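Local coordinates for protein snaclec rhodocytin subunit alpha (Agkistrodon rhodostoma, PDB 3BX4) that triggers platelet aggregation by binding the platelet receptor CLEC1B (CLEC2), which sets off signalling through the kinase Syk and phospholipase C-gamma-2, at residues H15-F20 with D52-L57; K24-A29 with Y69-L74; G73-N78 with K104-L109. All coordinates share one frame; numbering follows the deposited sequence.

Contact 1: residues H15-F20 with D52-L57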
ATOM      1  N   HIS C  15      18.030 -21.055  -6.931  1.00 16.36           N
ATOM      2  CA  HIS C  15      17.768 -19.975  -5.932  1.00 14.61           C
ATOM      3  C   HIS C  15      18.176 -20.435  -4.538  1.00 13.63           C
ATOM      4  O   HIS C  15      18.389 -21.610  -4.260  1.00 14.33           O
ATOM      5  CB  HIS C  15      16.281 -19.590  -5.932  1.00 14.47           C
ATOM      6  CG  HIS C  15      15.818 -18.903  -7.186  1.00 16.28           C
ATOM      7  ND1 HIS C  15      15.202 -19.587  -8.208  1.00 17.02           N
ATOM      8  CD2 HIS C  15      15.894 -17.611  -7.577  1.00 16.18           C
ATOM      9  CE1 HIS C  15      14.911 -18.740  -9.188  1.00 17.42           C
ATOM     10  NE2 HIS C  15      15.316 -17.535  -8.831  1.00 18.45           N
ATOM     11  N   CYS C  16      18.266 -19.430  -3.648  1.00 13.72           N
ATOM     12  CA  CYS C  16      18.563 -19.670  -2.219  1.00 13.79           C
ATOM     13  C   CYS C  16      17.357 -19.144  -1.418  1.00 13.43           C
ATOM     14  O   CYS C  16      16.746 -18.116  -1.728  1.00 13.76           O
ATOM     15  CB  CYS C  16      19.805 -18.882  -1.780  1.00 15.36           C
ATOM     16  SG  CYS C  16      21.259 -19.384  -2.762  1.00 21.82           S
ATOM     17  N   TYR C  17      17.056 -19.828  -0.306  1.00 12.47           N
ATOM     18  CA  TYR C  17      15.834 -19.483   0.390  1.00 12.19           C
ATOM     19  C   TYR C  17      16.119 -19.476   1.900  1.00 12.04           C
ATOM     20  O   TYR C  17      16.997 -20.194   2.391  1.00 14.09           O
ATOM     21  CB  TYR C  17      14.771 -20.571   0.177  1.00 13.28           C
ATOM     22  CG  TYR C  17      14.318 -20.773  -1.234  1.00 14.67           C
ATOM     23  CD1 TYR C  17      15.187 -21.414  -2.137  1.00 13.29           C
ATOM     24  CD2 TYR C  17      13.074 -20.352  -1.649  1.00 14.90           C
ATOM     25  CE1 TYR C  17      14.778 -21.622  -3.479  1.00 15.68           C
ATOM     26  CE2 TYR C  17      12.676 -20.534  -2.978  1.00 16.20           C
ATOM     27  CZ  TYR C  17      13.564 -21.214  -3.856  1.00 13.24           C
ATOM     28  OH  TYR C  17      13.197 -21.392  -5.219  1.00 18.16           O
ATOM     29  N   GLN C  18      15.357 -18.676   2.611  1.00 13.08           N
ATOM     30  CA  GLN C  18      15.479 -18.752   4.103  1.00 13.17           C
ATOM     31  C   GLN C  18      14.165 -18.369   4.706  1.00 13.10           C
ATOM     32  O   GLN C  18      13.568 -17.367   4.352  1.00 11.62           O
ATOM     33  CB  GLN C  18      16.631 -17.867   4.620  1.00 12.58           C
ATOM     34  CG  GLN C  18      16.823 -18.015   6.191  1.00 12.89           C
ATOM     35  CD  GLN C  18      18.060 -17.343   6.699  1.00 16.74           C
ATOM     36  OE1 GLN C  18      18.911 -16.778   5.949  1.00 19.94           O
ATOM     37  NE2 GLN C  18      18.218 -17.417   7.998  1.00 14.55           N
ATOM     38  N   ALA C  19      13.727 -19.155   5.734  1.00 13.65           N
ATOM     39  CA  ALA C  19      12.476 -18.860   6.434  1.00 15.42           C
ATOM     40  C   ALA C  19      12.870 -18.155   7.761  1.00 14.28           C
ATOM     41  O   ALA C  19      13.813 -18.602   8.404  1.00 16.27           O
ATOM     42  CB  ALA C  19      11.738 -20.126   6.749  1.00 14.89           C
ATOM     43  N   PHE C  20      12.236 -17.026   8.051  1.00 14.77           N
ATOM     44  CA  PHE C  20      12.591 -16.182   9.210  1.00 18.19           C
ATOM     45  C   PHE C  20      11.435 -16.230  10.148  1.00 18.78           C
ATOM     46  O   PHE C  20      10.284 -16.079   9.768  1.00 17.01           O
ATOM     47  CB  PHE C  20      12.885 -14.739   8.788  1.00 18.62           C
ATOM     48  CG  PHE C  20      14.136 -14.589   7.992  1.00 19.44           C
ATOM     49  CD1 PHE C  20      14.095 -14.729   6.579  1.00 17.77           C
ATOM     50  CD2 PHE C  20      15.377 -14.364   8.619  1.00 19.10           C
ATOM     51  CE1 PHE C  20      15.272 -14.641   5.818  1.00 18.40           C
ATOM     52  CE2 PHE C  20      16.582 -14.266   7.849  1.00 19.24           C
ATOM     53  CZ  PHE C  20      16.522 -14.407   6.420  1.00 18.48           C
ATOM     54  N   ASP C  52       6.469 -27.607  -2.909  1.00 17.24           N
ATOM     55  CA  ASP C  52       6.893 -28.672  -1.972  1.00 17.11           C
ATOM     56  C   ASP C  52       8.087 -28.236  -1.138  1.00 17.49           C
ATOM     57  O   ASP C  52       8.169 -28.505   0.060  1.00 18.53           O
ATOM     58  CB  ASP C  52       7.306 -29.956  -2.718  1.00 17.42           C
ATOM     59  CG  ASP C  52       6.128 -30.716  -3.336  1.00 21.75           C
ATOM     60  OD1 ASP C  52       4.935 -30.430  -3.049  1.00 21.02           O
ATOM     61  OD2 ASP C  52       6.452 -31.669  -4.160  1.00 23.46           O
ATOM     62  N   PHE C  53       9.033 -27.578  -1.803  1.00 16.05           N
ATOM     63  CA  PHE C  53      10.275 -27.209  -1.194  1.00 14.79           C
ATOM     64  C   PHE C  53       9.978 -26.176  -0.094  1.00 15.09           C
ATOM     65  O   PHE C  53      10.477 -26.318   1.036  1.00 15.66           O
ATOM     66  CB  PHE C  53      11.281 -26.591  -2.197  1.00 14.39           C
ATOM     67  CG  PHE C  53      12.497 -26.071  -1.504  1.00 15.46           C
ATOM     68  CD1 PHE C  53      13.485 -26.957  -1.034  1.00 14.86           C
ATOM     69  CD2 PHE C  53      12.629 -24.684  -1.211  1.00 15.11           C
ATOM     70  CE1 PHE C  53      14.631 -26.494  -0.342  1.00 15.04           C
ATOM     71  CE2 PHE C  53      13.805 -24.252  -0.426  1.00 15.38           C
ATOM     72  CZ  PHE C  53      14.777 -25.154  -0.072  1.00 14.51           C
ATOM     73  N   VAL C  54       9.223 -25.137  -0.450  1.00 14.93           N
ATOM     74  CA  VAL C  54       8.946 -24.060   0.537  1.00 15.71           C
ATOM     75  C   VAL C  54       8.165 -24.628   1.753  1.00 16.59           C
ATOM     76  O   VAL C  54       8.455 -24.271   2.897  1.00 17.06           O
ATOM     77  CB  VAL C  54       8.289 -22.834  -0.061  1.00 16.33           C
ATOM     78  CG1 VAL C  54       7.875 -21.773   1.072  1.00 13.64           C
ATOM     79  CG2 VAL C  54       9.250 -22.183  -1.086  1.00 12.87           C
ATOM     80  N   SER C  55       7.204 -25.511   1.498  1.00 16.35           N
ATOM     81  CA  SER C  55       6.456 -26.137   2.609  1.00 17.58           C
ATOM     82  C   SER C  55       7.418 -26.891   3.540  1.00 16.64           C
ATOM     83  O   SER C  55       7.366 -26.766   4.787  1.00 18.29           O
ATOM     84  CB  SER C  55       5.354 -27.040   2.046  1.00 17.95           C
ATOM     85  OG  SER C  55       4.738 -27.732   3.119  1.00 21.95           O
ATOM     86  N   TRP C  56       8.329 -27.679   2.947  1.00 16.20           N
ATOM     87  CA  TRP C  56       9.349 -28.441   3.682  1.00 18.39           C
ATOM     88  C   TRP C  56      10.281 -27.526   4.500  1.00 16.28           C
ATOM     89  O   TRP C  56      10.577 -27.761   5.693  1.00 17.98           O
ATOM     90  CB  TRP C  56      10.184 -29.255   2.656  1.00 18.56           C
ATOM     91  CG  TRP C  56      11.347 -29.982   3.289  1.00 20.36           C
ATOM     92  CD1 TRP C  56      11.309 -31.153   4.015  1.00 23.18           C
ATOM     93  CD2 TRP C  56      12.710 -29.559   3.282  1.00 20.24           C
ATOM     94  NE1 TRP C  56      12.577 -31.478   4.435  1.00 22.92           N
ATOM     95  CE2 TRP C  56      13.458 -30.528   3.990  1.00 20.75           C
ATOM     96  CE3 TRP C  56      13.380 -28.456   2.709  1.00 19.36           C
ATOM     97  CZ2 TRP C  56      14.860 -30.438   4.149  1.00 21.73           C
ATOM     98  CZ3 TRP C  56      14.777 -28.339   2.876  1.00 21.70           C
ATOM     99  CH2 TRP C  56      15.504 -29.337   3.591  1.00 24.35           C
ATOM    100  N   LEU C  57      10.690 -26.413   3.892  1.00 16.62           N
ATOM    101  CA  LEU C  57      11.629 -25.476   4.490  1.00 16.39           C
ATOM    102  C   LEU C  57      10.961 -24.919   5.761  1.00 15.56           C
ATOM    103  O   LEU C  57      11.617 -24.757   6.731  1.00 16.78           O
ATOM    104  CB  LEU C  57      11.917 -24.320   3.508  1.00 16.64           C
ATOM    105  CG  LEU C  57      13.031 -23.320   3.936  1.00 16.33           C
ATOM    106  CD1 LEU C  57      14.430 -23.860   3.719  1.00 17.53           C
ATOM    107  CD2 LEU C  57      12.810 -22.030   3.162  1.00 17.80           C
TER
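Tyr17 of strand 15-20 reaches across to Phe53, Val54 and Leu57 of helix 52-57, and its side chain carries most of the contact. Its CB sits 3.9 Å from Leu57 CD2 and as far from Phe53 CE2. With CG anti to the carbonyl carbon (chi1 -63°), the ring leaves beside the backbone N, and one face turns to Phe53. There Phe53 CE2 stands 3.6 Å from Tyr17 CD1, above the plane but shifted toward the rim. The pair is edge-to-face, the edge of Phe53 meeting the face of Tyr17, with centroids 5.0 Å apart and planes inclined at 58°. In this C-type lectin fold the strand belongs to the central sheet, pairing with strands 10-12 and 127-133, and helix 48-59 packs on it with no hydrogen bond between the segments; the two short axes approach to 9.3 Å at 39°. Farther out, Tyr17 CE2 meets Val54 CG2 at 4.2 Å, and the hydroxyl at the tip is hydrogen-bonded to Glu50, one turn before Val54 in helix 48-59. The same Leu57 CD2 that meets Tyr17 CB also lies 4.0 Å from Ala19 N and 4.2 Å from Ala19 CB.

Contact 2: residues K24-A29 with Y69-L74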
ATOM      1  N   LYS C  24       6.897  -9.953  11.048  1.00 14.16           N
ATOM      2  CA  LYS C  24       6.885  -8.673  10.362  1.00 13.78           C
ATOM      3  C   LYS C  24       5.635  -8.564   9.491  1.00 12.17           C
ATOM      4  O   LYS C  24       5.061  -9.589   9.079  1.00 12.31           O
ATOM      5  CB  LYS C  24       8.130  -8.559   9.445  1.00 11.80           C
ATOM      6  CG  LYS C  24       9.417  -8.347  10.187  1.00 16.82           C
ATOM      7  CD  LYS C  24      10.640  -8.274   9.261  1.00 16.86           C
ATOM      8  CE  LYS C  24      11.895  -8.073  10.178  1.00 22.89           C
ATOM      9  NZ  LYS C  24      12.027  -6.589  10.540  1.00 26.80           N
ATOM     10  N   THR C  25       5.206  -7.326   9.247  1.00 11.81           N
ATOM     11  CA  THR C  25       4.065  -7.049   8.320  1.00 12.04           C
ATOM     12  C   THR C  25       4.594  -7.502   6.953  1.00 12.55           C
ATOM     13  O   THR C  25       5.776  -7.682   6.807  1.00 11.96           O
ATOM     14  CB  THR C  25       3.702  -5.530   8.216  1.00 12.89           C
ATOM     15  OG1 THR C  25       4.833  -4.787   7.749  1.00 12.22           O
ATOM     16  CG2 THR C  25       3.324  -5.006   9.651  1.00 14.44           C
ATOM     17  N   TRP C  26       3.690  -7.587   6.011  1.00 12.09           N
ATOM     18  CA  TRP C  26       4.104  -7.988   4.628  1.00 13.13           C
ATOM     19  C   TRP C  26       5.169  -6.991   4.129  1.00 12.59           C
ATOM     20  O   TRP C  26       6.249  -7.448   3.667  1.00 13.16           O
ATOM     21  CB  TRP C  26       2.893  -8.069   3.749  1.00 13.12           C
ATOM     22  CG  TRP C  26       3.177  -8.711   2.379  1.00  9.64           C
ATOM     23  CD1 TRP C  26       3.059 -10.052   2.042  1.00 11.14           C
ATOM     24  CD2 TRP C  26       3.745  -8.042   1.242  1.00 15.31           C
ATOM     25  NE1 TRP C  26       3.468 -10.230   0.687  1.00 12.16           N
ATOM     26  CE2 TRP C  26       3.909  -9.019   0.216  1.00 13.52           C
ATOM     27  CE3 TRP C  26       4.094  -6.714   0.989  1.00 15.90           C
ATOM     28  CZ2 TRP C  26       4.433  -8.679  -1.057  1.00 12.89           C
ATOM     29  CZ3 TRP C  26       4.615  -6.375  -0.245  1.00 16.84           C
ATOM     30  CH2 TRP C  26       4.766  -7.370  -1.261  1.00 14.24           C
ATOM     31  N   ASP C  27       4.877  -5.699   4.206  1.00 13.95           N
ATOM     32  CA  ASP C  27       5.825  -4.655   3.725  1.00 14.87           C
ATOM     33  C   ASP C  27       7.154  -4.701   4.437  1.00 14.32           C
ATOM     34  O   ASP C  27       8.218  -4.628   3.810  1.00 14.68           O
ATOM     35  CB  ASP C  27       5.194  -3.252   3.882  1.00 17.64           C
ATOM     36  CG  ASP C  27       4.183  -2.878   2.783  1.00 25.77           C
ATOM     37  OD1 ASP C  27       4.107  -3.435   1.633  1.00 28.93           O
ATOM     38  OD2 ASP C  27       3.491  -1.860   3.045  1.00 31.56           O
ATOM     39  N   GLU C  28       7.158  -4.885   5.759  1.00 12.72           N
ATOM     40  CA  GLU C  28       8.421  -4.984   6.461  1.00 12.99           C
ATOM     41  C   GLU C  28       9.214  -6.245   6.092  1.00 11.45           C
ATOM     42  O   GLU C  28      10.439  -6.221   6.070  1.00 11.90           O
ATOM     43  CB  GLU C  28       8.190  -5.004   8.000  1.00 14.14           C
ATOM     44  CG  GLU C  28       7.772  -3.625   8.484  1.00 19.45           C
ATOM     45  CD  GLU C  28       8.195  -2.538   7.543  0.10 19.46           C
ATOM     46  OE1 GLU C  28       9.415  -2.308   7.455  0.10 19.00           O
ATOM     47  OE2 GLU C  28       7.320  -1.920   6.886  0.10 21.79           O
ATOM     48  N   ALA C  29       8.501  -7.329   5.823  1.00 11.62           N
ATOM     49  CA  ALA C  29       9.124  -8.578   5.465  1.00 10.76           C
ATOM     50  C   ALA C  29       9.783  -8.420   4.093  1.00 11.03           C
ATOM     51  O   ALA C  29      10.968  -8.769   3.951  1.00 11.54           O
ATOM     52  CB  ALA C  29       8.088  -9.675   5.428  1.00 12.52           C
ATOM     53  N   TYR C  69       0.489 -18.309  10.014  1.00 14.90           N
ATOM     54  CA  TYR C  69       0.650 -17.784   8.598  1.00 11.87           C
ATOM     55  C   TYR C  69       2.095 -17.452   8.347  1.00 13.25           C
ATOM     56  O   TYR C  69       2.825 -17.056   9.253  1.00 14.42           O
ATOM     57  CB  TYR C  69      -0.156 -16.509   8.364  1.00 13.43           C
ATOM     58  CG  TYR C  69      -1.637 -16.738   8.419  1.00 14.92           C
ATOM     59  CD1 TYR C  69      -2.359 -17.244   7.322  1.00 16.08           C
ATOM     60  CD2 TYR C  69      -2.322 -16.515   9.600  1.00 13.93           C
ATOM     61  CE1 TYR C  69      -3.741 -17.475   7.420  1.00 17.70           C
ATOM     62  CE2 TYR C  69      -3.709 -16.731   9.684  1.00 16.24           C
ATOM     63  CZ  TYR C  69      -4.394 -17.206   8.599  1.00 19.87           C
ATOM     64  OH  TYR C  69      -5.754 -17.445   8.756  1.00 21.85           O
ATOM     65  N   VAL C  70       2.547 -17.613   7.069  1.00 12.44           N
ATOM     66  CA  VAL C  70       3.896 -17.257   6.751  1.00 10.77           C
ATOM     67  C   VAL C  70       3.796 -16.449   5.425  1.00 12.63           C
ATOM     68  O   VAL C  70       3.221 -16.979   4.492  1.00 12.39           O
ATOM     69  CB  VAL C  70       4.768 -18.539   6.548  1.00 12.99           C
ATOM     70  CG1 VAL C  70       6.117 -18.142   5.841  1.00 13.07           C
ATOM     71  CG2 VAL C  70       4.952 -19.331   7.929  1.00 12.47           C
ATOM     72  N   TRP C  71       4.296 -15.221   5.425  1.00 10.82           N
ATOM     73  CA  TRP C  71       4.156 -14.342   4.187  1.00 10.56           C
ATOM     74  C   TRP C  71       4.982 -14.912   3.100  1.00 11.21           C
ATOM     75  O   TRP C  71       6.090 -15.337   3.308  1.00 11.86           O
ATOM     76  CB  TRP C  71       4.671 -12.949   4.505  1.00 11.09           C
ATOM     77  CG  TRP C  71       3.790 -12.169   5.465  1.00 10.92           C
ATOM     78  CD1 TRP C  71       4.196 -11.532   6.669  1.00 12.82           C
ATOM     79  CD2 TRP C  71       2.401 -11.883   5.326  1.00 11.84           C
ATOM     80  NE1 TRP C  71       3.138 -10.872   7.213  1.00 12.17           N
ATOM     81  CE2 TRP C  71       2.012 -11.060   6.443  1.00 11.69           C
ATOM     82  CE3 TRP C  71       1.430 -12.243   4.399  1.00 11.65           C
ATOM     83  CZ2 TRP C  71       0.657 -10.618   6.621  1.00 10.63           C
ATOM     84  CZ3 TRP C  71       0.128 -11.780   4.519  1.00 11.70           C
ATOM     85  CH2 TRP C  71      -0.276 -10.955   5.648  1.00 14.12           C
ATOM     86  N   ILE C  72       4.444 -14.791   1.852  1.00 11.49           N
ATOM     87  CA  ILE C  72       5.229 -15.054   0.636  1.00 12.38           C
ATOM     88  C   ILE C  72       4.955 -13.834  -0.242  1.00 11.95           C
ATOM     89  O   ILE C  72       4.257 -12.916   0.165  1.00 11.97           O
ATOM     90  CB  ILE C  72       4.802 -16.415  -0.073  1.00 10.68           C
ATOM     91  CG1 ILE C  72       3.281 -16.425  -0.334  1.00 10.73           C
ATOM     92  CG2 ILE C  72       5.287 -17.621   0.778  1.00 13.14           C
ATOM     93  CD1 ILE C  72       2.876 -17.649  -1.247  1.00 13.54           C
ATOM     94  N   GLY C  73       5.459 -13.810  -1.510  1.00 12.40           N
ATOM     95  CA  GLY C  73       5.540 -12.524  -2.199  1.00 13.09           C
ATOM     96  C   GLY C  73       4.343 -12.117  -3.060  1.00 15.33           C
ATOM     97  O   GLY C  73       4.530 -11.243  -3.904  1.00 17.53           O
ATOM     98  N   LEU C  74       3.176 -12.726  -2.828  1.00 14.93           N
ATOM     99  CA  LEU C  74       1.929 -12.442  -3.558  1.00 17.27           C
ATOM    100  C   LEU C  74       1.331 -11.171  -3.044  1.00 18.16           C
ATOM    101  O   LEU C  74       1.113 -11.007  -1.802  1.00 17.01           O
ATOM    102  CB  LEU C  74       0.870 -13.529  -3.349  1.00 17.75           C
ATOM    103  CG  LEU C  74       0.843 -14.721  -4.179  1.00 24.91           C
ATOM    104  CD1 LEU C  74      -0.201 -15.606  -3.440  1.00 27.60           C
ATOM    105  CD2 LEU C  74       0.440 -14.288  -5.650  1.00 26.98           C
TER
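Trp26 and Trp71 meet almost at right angles, joining the start of helix 26-34 to strand 69-76 near the centre of the C-type lectin fold. The five-membered ring of Trp26 presents its edge to the six-membered ring of Trp71, in an offset edge-to-face pair with planes at 83°. Trp26 CD1 makes the close approach, 3.6 Å from Trp71 CE3. Behind it, Trp26 CB lies over the middle of the Trp71 six-membered ring, a CH-pi contact at 4.2 Å from the centroid and close to the ring normal. The same face of Trp71 also receives the backbone N of Trp26, so the backbone and CB of the first helical residue both lie over this indole.

Each indole N-H reaches a backbone carbonyl of the opposite segment. For Trp71, Lys24 O lies at the ring edge, in plane, but well off the N-H direction. That bond is weak, 3.0 Å from NE1 to Lys24 O with an angle of 126° at the hydrogen, and the same NE1 also bonds to Gln125 O. Thr25, at the N-cap of the helix, accepts Glu28 N on its OG1 at 3.1 Å.

Beyond this pair, strand 106-110 adds Cys106, which touches both tryptophans, and Phe129 of strand 127-133 packs on Trp71 and Ala29. In the other direction the Trp26 edge runs along the corner at Gly73, with CZ2 3.8 Å from Gly73 O. Trp26 NE1 gives the shorter indole bond, 2.8 Å to Ile72 O, which lies 22° out of the ring plane.

Contact 3: residues G73-N78 with K104-L109. With SO4 (sulfate ion), chain J.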
ATOM      1  N   GLY C  73       5.459 -13.810  -1.510  1.00 12.40           N
ATOM      2  CA  GLY C  73       5.540 -12.524  -2.199  1.00 13.09           C
ATOM      3  C   GLY C  73       4.343 -12.117  -3.060  1.00 15.33           C
ATOM      4  O   GLY C  73       4.530 -11.243  -3.904  1.00 17.53           O
ATOM      5  N   LEU C  74       3.176 -12.726  -2.828  1.00 14.93           N
ATOM      6  CA  LEU C  74       1.929 -12.442  -3.558  1.00 17.27           C
ATOM      7  C   LEU C  74       1.331 -11.171  -3.044  1.00 18.16           C
ATOM      8  O   LEU C  74       1.113 -11.007  -1.802  1.00 17.01           O
ATOM      9  CB  LEU C  74       0.870 -13.529  -3.349  1.00 17.75           C
ATOM     10  CG  LEU C  74       0.843 -14.721  -4.179  1.00 24.91           C
ATOM     11  CD1 LEU C  74      -0.201 -15.606  -3.440  1.00 27.60           C
ATOM     12  CD2 LEU C  74       0.440 -14.288  -5.650  1.00 26.98           C
ATOM     13  N   ARG C  75       1.078 -10.230  -3.960  1.00 17.13           N
ATOM     14  CA  ARG C  75       0.587  -8.931  -3.543  1.00 17.12           C
ATOM     15  C   ARG C  75      -0.392  -8.418  -4.576  1.00 18.01           C
ATOM     16  O   ARG C  75      -0.066  -8.394  -5.776  1.00 18.08           O
ATOM     17  CB  ARG C  75       1.766  -7.959  -3.408  1.00 17.15           C
ATOM     18  CG  ARG C  75       1.490  -6.569  -2.864  1.00 20.43           C
ATOM     19  CD  ARG C  75       1.093  -6.617  -1.382  1.00 22.21           C
ATOM     20  NE  ARG C  75       1.099  -5.278  -0.806  1.00 25.14           N
ATOM     21  CZ  ARG C  75       0.021  -4.508  -0.680  1.00 25.75           C
ATOM     22  NH1 ARG C  75      -1.188  -4.963  -1.048  1.00 20.31           N
ATOM     23  NH2 ARG C  75       0.143  -3.271  -0.154  1.00 25.11           N
ATOM     24  N   ALA C  76      -1.544  -7.957  -4.114  1.00 17.37           N
ATOM     25  CA  ALA C  76      -2.548  -7.444  -5.090  1.00 18.07           C
ATOM     26  C   ALA C  76      -2.138  -6.070  -5.586  1.00 20.26           C
ATOM     27  O   ALA C  76      -1.741  -5.185  -4.826  1.00 21.04           O
ATOM     28  CB  ALA C  76      -3.953  -7.366  -4.495  1.00 16.65           C
ATOM     29  N   GLN C  77      -2.211  -5.863  -6.905  1.00 22.09           N
ATOM     30  CA  GLN C  77      -1.838  -4.567  -7.481  1.00 24.96           C
ATOM     31  C   GLN C  77      -2.976  -3.582  -7.759  1.00 25.82           C
ATOM     32  O   GLN C  77      -2.704  -2.400  -7.926  1.00 26.60           O
ATOM     33  CB  GLN C  77      -1.116  -4.775  -8.794  1.00 24.91           C
ATOM     34  CG  GLN C  77       0.087  -5.696  -8.708  1.00 27.19           C
ATOM     35  CD  GLN C  77       1.086  -5.186  -7.684  1.00 32.08           C
ATOM     36  OE1 GLN C  77       1.431  -3.998  -7.689  1.00 34.67           O
ATOM     37  NE2 GLN C  77       1.564  -6.082  -6.807  1.00 28.05           N
ATOM     38  N   ASN C  78      -4.203  -4.075  -7.826  1.00 27.58           N
ATOM     39  CA  ASN C  78      -5.446  -3.250  -7.904  1.00 28.18           C
ATOM     40  C   ASN C  78      -5.411  -2.307  -6.699  1.00 28.07           C
ATOM     41  O   ASN C  78      -5.151  -2.772  -5.592  1.00 27.87           O
ATOM     42  CB  ASN C  78      -6.670  -4.189  -7.826  1.00 29.36           C
ATOM     43  CG  ASN C  78      -8.058  -3.475  -8.074  1.00 29.74           C
ATOM     44  OD1 ASN C  78      -8.213  -2.283  -7.820  1.00 34.92           O
ATOM     45  ND2 ASN C  78      -9.053  -4.243  -8.576  1.00 27.58           N
ATOM     46  N   LYS C 104      -6.886  -6.839   3.048  1.00 23.61           N
ATOM     47  CA  LYS C 104      -6.514  -8.286   2.774  1.00 22.92           C
ATOM     48  C   LYS C 104      -5.820  -8.630   1.388  1.00 20.60           C
ATOM     49  O   LYS C 104      -6.122  -9.610   0.751  1.00 21.23           O
ATOM     50  CB  LYS C 104      -7.740  -9.173   2.928  1.00 24.46           C
ATOM     51  CG  LYS C 104      -7.714 -10.176   4.102  1.00 21.59           C
ATOM     52  CD  LYS C 104      -8.971 -10.896   4.248  1.00 21.21           C
ATOM     53  CE  LYS C 104      -8.693 -12.347   4.368  1.00 21.19           C
ATOM     54  NZ  LYS C 104      -9.962 -13.196   4.650  1.00 25.38           N
ATOM     55  N   LYS C 105      -4.838  -7.845   0.998  1.00 18.53           N
ATOM     56  CA  LYS C 105      -4.326  -7.871  -0.387  1.00 17.59           C
ATOM     57  C   LYS C 105      -2.914  -8.414  -0.411  1.00 17.20           C
ATOM     58  O   LYS C 105      -2.136  -8.146  -1.323  1.00 17.56           O
ATOM     59  CB  LYS C 105      -4.380  -6.429  -0.874  1.00 17.68           C
ATOM     60  CG  LYS C 105      -5.845  -6.070  -1.139  1.00 21.53           C
ATOM     61  CD  LYS C 105      -6.078  -4.575  -1.397  1.00 25.01           C
ATOM     62  CE  LYS C 105      -5.470  -4.132  -2.714  1.00 24.10           C
ATOM     63  NZ  LYS C 105      -5.521  -2.643  -2.845  1.00 21.15           N
ATOM     64  N   CYS C 106      -2.556  -9.179   0.623  1.00 13.41           N
ATOM     65  CA  CYS C 106      -1.252  -9.866   0.717  1.00 15.56           C
ATOM     66  C   CYS C 106      -1.401 -11.384   0.780  1.00 15.51           C
ATOM     67  O   CYS C 106      -2.336 -11.882   1.428  1.00 16.31           O
ATOM     68  CB  CYS C 106      -0.422  -9.390   1.944  1.00 15.45           C
ATOM     69  SG  CYS C 106       0.076  -7.686   1.783  1.00 17.70           S
ATOM     70  N   GLY C 107      -0.495 -12.136   0.136  1.00 13.07           N
ATOM     71  CA  GLY C 107      -0.577 -13.579   0.157  1.00 13.30           C
ATOM     72  C   GLY C 107       0.320 -14.296   1.213  1.00 12.07           C
ATOM     73  O   GLY C 107       1.443 -13.883   1.487  1.00 13.66           O
ATOM     74  N   ALA C 108      -0.163 -15.436   1.691  1.00 12.36           N
ATOM     75  CA  ALA C 108       0.544 -16.179   2.729  1.00 11.04           C
ATOM     76  C   ALA C 108       0.341 -17.684   2.532  1.00 13.07           C
ATOM     77  O   ALA C 108      -0.648 -18.091   1.855  1.00 14.82           O
ATOM     78  CB  ALA C 108      -0.053 -15.732   4.097  1.00 13.97           C
ATOM     79  N   LEU C 109       1.207 -18.471   3.181  1.00 12.68           N
ATOM     80  CA  LEU C 109       1.013 -19.904   3.332  1.00 13.63           C
ATOM     81  C   LEU C 109       0.406 -20.080   4.712  1.00 15.22           C
ATOM     82  O   LEU C 109       0.685 -19.267   5.591  1.00 14.63           O
ATOM     83  CB  LEU C 109       2.335 -20.668   3.214  1.00 12.77           C
ATOM     84  CG  LEU C 109       2.933 -20.492   1.787  1.00 11.90           C
ATOM     85  CD1 LEU C 109       4.348 -21.033   1.731  1.00 14.25           C
ATOM     86  CD2 LEU C 109       1.966 -21.144   0.749  1.00 14.94           C
TER
HETATM   87  S   SO4 J 138      -3.248  -1.754  -0.075  1.00 43.32           S
HETATM   88  O1  SO4 J 138      -3.179  -3.216  -0.010  1.00 45.84           O
HETATM   89  O2  SO4 J 138      -4.057  -1.306   1.081  1.00 47.12           O
HETATM   90  O3  SO4 J 138      -3.855  -1.286  -1.314  1.00 44.40           O
HETATM   91  O4  SO4 J 138      -1.903  -1.210  -0.028  1.00 48.68           O
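Arg75 of strand 74-76 and Lys105, just before strand 106-109, grip one sulfate, probably taken up from the crystallisation liquor. Arg75 NH1 bonds to sulfate O1 at 2.8 Å and NH2 to O4 at 2.9 Å, with the sulfate S in the guanidinium plane; Lys105 NZ donates to O3 at 2.6 Å. The anion probably screens the two like charges, whose NH1 and NZ are 5.2 Å apart. Thr103 also bonds to the ion.

Behind this shell, the Arg75 chain bends at chi2 (68°), bringing CD 3.5 Å from SG of the disulfide-bonded Cys106, which lies over one face of the guanidinium. Lys105 NZ is further held by Asn78 O, at 2.8 Å, and by Glu80 O. The backbones set the spacing: Ala76 N donates to Lys105 O at 2.9 Å with a nearly straight 174° angle, and Arg75 NH1 adds a weak bond to that oxygen. Gly107 N donates to Leu74 O at 2.8 Å. Arg75 and Cys106 form the non-hydrogen-bonded pair between them. Leu74, Arg75 and Ala76 also pair with a strand of another protein chain. This is an antiparallel ladder of the C-type lectin sheet, beside the long excursion carrying Cys83, the interchain disulfide cysteine of the snaclec heterodimer.

In the fold
All three contacts are largely buried and reach the same mixed sheet, but lie at different distances from the chain centre: contact 2 about 4 Å, contact 3 about 7 Å and contact 1 about 12 Å, centre to centre. Contact 1 is wholly apolar between strand and helix, and contact 2 combines indole packing with N-H bonds to carbonyls; both are mostly buried side chains. Contact 3 is strand pairing whose polar end, with partly exposed Arg75 and Asn78, reaches the interface with another protein chain. Contacts 2 and 3 share Gly73 and Leu74 on strand 69-76; Val70 and Ile72 pair onward with Leu109 and Gly107. Helix 48-59 ties contact 1 to contact 3 where Val54 CG1 meets Leu109 CD1 at 3.7 Å.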